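Local coordinates for attaching and effacing protein, pathogenesis factor (Escherichia coli, PDB 4E9L), which probably mediates adhesion of the bacterium to host cells as a member of the intimin/invasin family, this chain being a piece built of immunoglobulin-like domains, at residues Thr114-Asp117 / Ala118-Pro122. Numbering follows the deposited sequence.
Sequences TAKD and ANDNP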
ATOM      1  N   THR A 114      -7.499  39.594  22.863  1.00 12.16           N
ATOM      2  CA  THR A 114      -6.938  40.646  23.703  1.00 12.20           C
ATOM      3  C   THR A 114      -7.070  41.926  22.894  1.00 17.31           C
ATOM      4  O   THR A 114      -6.439  42.057  21.852  1.00 16.75           O
ATOM      5  CB  THR A 114      -5.495  40.313  24.099  1.00 19.30           C
ATOM      6  OG1 THR A 114      -5.487  39.049  24.749  1.00 21.67           O
ATOM      7  CG2 THR A 114      -4.887  41.368  25.026  1.00 19.15           C
ATOM      8  N   ALA A 115      -7.958  42.819  23.334  1.00 16.08           N
ATOM      9  CA  ALA A 115      -8.292  44.059  22.638  1.00 15.14           C
ATOM     10  C   ALA A 115      -7.618  45.233  23.321  1.00 18.07           C
ATOM     11  O   ALA A 115      -7.817  45.468  24.521  1.00 18.06           O
ATOM     12  CB  ALA A 115      -9.800  44.242  22.634  1.00 15.83           C
ATOM     13  N   LYS A 116      -6.813  45.974  22.557  1.00 15.26           N
ATOM     14  CA  LYS A 116      -6.059  47.115  23.090  1.00 13.23           C
ATOM     15  C   LYS A 116      -6.128  48.304  22.158  1.00 18.68           C
ATOM     16  O   LYS A 116      -6.346  48.144  20.958  1.00 18.71           O
ATOM     17  CB  LYS A 116      -4.570  46.739  23.261  1.00 14.33           C
ATOM     18  CG  LYS A 116      -4.267  45.639  24.275  1.00 26.07           C
ATOM     19  CD  LYS A 116      -2.741  45.462  24.437  1.00 22.39           C
ATOM     20  CE  LYS A 116      -2.362  44.150  25.087  1.00 21.04           C
ATOM     21  NZ  LYS A 116      -0.892  44.100  25.378  1.00 23.85           N
ATOM     22  N   ASP A 117      -5.884  49.507  22.707  1.00 16.32           N
ATOM     23  CA  ASP A 117      -5.801  50.724  21.913  1.00 16.21           C
ATOM     24  C   ASP A 117      -4.326  50.912  21.547  1.00 18.57           C
ATOM     25  O   ASP A 117      -3.506  50.057  21.913  1.00 15.24           O
ATOM     26  CB  ASP A 117      -6.376  51.915  22.707  1.00 17.27           C
ATOM     27  CG  ASP A 117      -5.595  52.385  23.931  1.00 24.83           C
ATOM     28  OD1 ASP A 117      -4.498  51.831  24.199  1.00 22.99           O
ATOM     29  OD2 ASP A 117      -6.078  53.308  24.616  1.00 28.50           O
ATOM     30  N   ALA A 118      -3.968  52.020  20.856  1.00 18.91           N
ATOM     31  CA  ALA A 118      -2.568  52.247  20.473  1.00 19.86           C
ATOM     32  C   ALA A 118      -1.585  52.479  21.640  1.00 23.60           C
ATOM     33  O   ALA A 118      -0.388  52.383  21.429  1.00 23.34           O
ATOM     34  CB  ALA A 118      -2.458  53.347  19.433  1.00 21.31           C
ATOM     35  N   ASN A 119      -2.079  52.755  22.865  1.00 20.65           N
ATOM     36  CA  ASN A 119      -1.233  52.908  24.057  1.00 20.49           C
ATOM     37  C   ASN A 119      -1.179  51.602  24.858  1.00 24.53           C
ATOM     38  O   ASN A 119      -0.687  51.610  25.977  1.00 25.47           O
ATOM     39  CB  ASN A 119      -1.729  54.067  24.954  1.00 19.13           C
ATOM     40  CG  ASN A 119      -1.141  55.423  24.636  1.00 27.52           C
ATOM     41  OD1 ASN A 119      -1.811  56.452  24.725  1.00 23.85           O
ATOM     42  ND2 ASN A 119       0.135  55.472  24.314  1.00 22.54           N
ATOM     43  N   ASP A 120      -1.693  50.473  24.295  1.00 19.80           N
ATOM     44  CA  ASP A 120      -1.676  49.151  24.948  1.00 19.71           C
ATOM     45  C   ASP A 120      -2.583  49.047  26.185  1.00 22.96           C
ATOM     46  O   ASP A 120      -2.427  48.132  27.003  1.00 23.33           O
ATOM     47  CB  ASP A 120      -0.222  48.676  25.223  1.00 20.75           C
ATOM     48  CG  ASP A 120       0.592  48.532  23.956  1.00 25.34           C
ATOM     49  OD1 ASP A 120       0.125  47.862  23.036  1.00 27.98           O
ATOM     50  OD2 ASP A 120       1.712  49.081  23.902  1.00 26.43           O
ATOM     51  N   ASN A 121      -3.537  49.983  26.299  1.00 19.35           N
ATOM     52  CA  ASN A 121      -4.560  49.982  27.339  1.00 19.64           C
ATOM     53  C   ASN A 121      -5.629  48.949  26.947  1.00 22.55           C
ATOM     54  O   ASN A 121      -5.979  48.883  25.772  1.00 20.72           O
ATOM     55  CB  ASN A 121      -5.258  51.360  27.434  1.00 15.50           C
ATOM     56  CG  ASN A 121      -4.344  52.488  27.822  1.00 30.18           C
ATOM     57  OD1 ASN A 121      -3.548  52.369  28.752  1.00 23.99           O
ATOM     58  ND2 ASN A 121      -4.429  53.606  27.104  1.00 25.31           N
ATOM     59  N   PRO A 122      -6.220  48.205  27.902  1.00 19.40           N
ATOM     60  CA  PRO A 122      -7.317  47.288  27.541  1.00 17.92           C
ATOM     61  C   PRO A 122      -8.553  48.037  26.978  1.00 20.41           C
ATOM     62  O   PRO A 122      -8.839  49.162  27.386  1.00 19.46           O
ATOM     63  CB  PRO A 122      -7.655  46.612  28.869  1.00 18.98           C
ATOM     64  CG  PRO A 122      -7.177  47.553  29.914  1.00 24.06           C
ATOM     65  CD  PRO A 122      -5.920  48.136  29.350  1.00 20.23           C
TER
HETATM   66  O   HOH W   1      -0.763  45.911  27.483  1.00 21.94           O
HETATM   67  O   HOH W   2       0.542  45.129  22.899  1.00 33.79           O
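Asp117 OD1 is gripped by two backbone amides of the residues that follow it, and the pair illustrates how one carboxylate can hold a tight turn together. Asn119 N reaches Asp117 OD1 at 2.9 Å through a rather bent bond, while Asn121 N meets the same oxygen at 3.0 Å; the two donors approach from opposite faces of the carboxylate plane. With CG lodged between its own backbone N and carbonyl carbon (chi1 68°), Asp117 brings its carboxylate within reach of both amides. The other oxygen, Asp117 OD2, receives Asn121 ND2 at 3.0 Å on its syn lone pair. This bond lies nearly in the Asn121 amide plane, though carboxylate and amide are turned 63° from each other. Gly87 N also donates to OD2, tying the turn to the first residues of the modelled chain; these several donors would be expected to favour the charged acid.

Two backbone bonds close the turn, one from i+3 to i and one from i to i+4. Asp120 N bonds to Asp117 O at 3.0 Å, from above the carbonyl plane, and Asp117 N gives its hydrogen to Asn121 O at 3.1 Å, in the plane of that carbonyl. Beside the turn, Lys116 runs out extended beyond CG, its CD resting 3.7 Å from Asp120 O. A water links Lys116 NZ to the same carbonyl oxygen.

Between strands 108-114 and 132-134, Asp117 to Asn121 thus form a type I beta turn with a G1 beta bulge, Asp120 taking the left-handed bulge position and a single Lys116-Pro122 bridge lying beyond: the 3:5 hairpin loop, to which Asp117 OD1 and Asn119 N add an Asx turn, here within an invasin domain 3 unit of immunoglobulin-like fold.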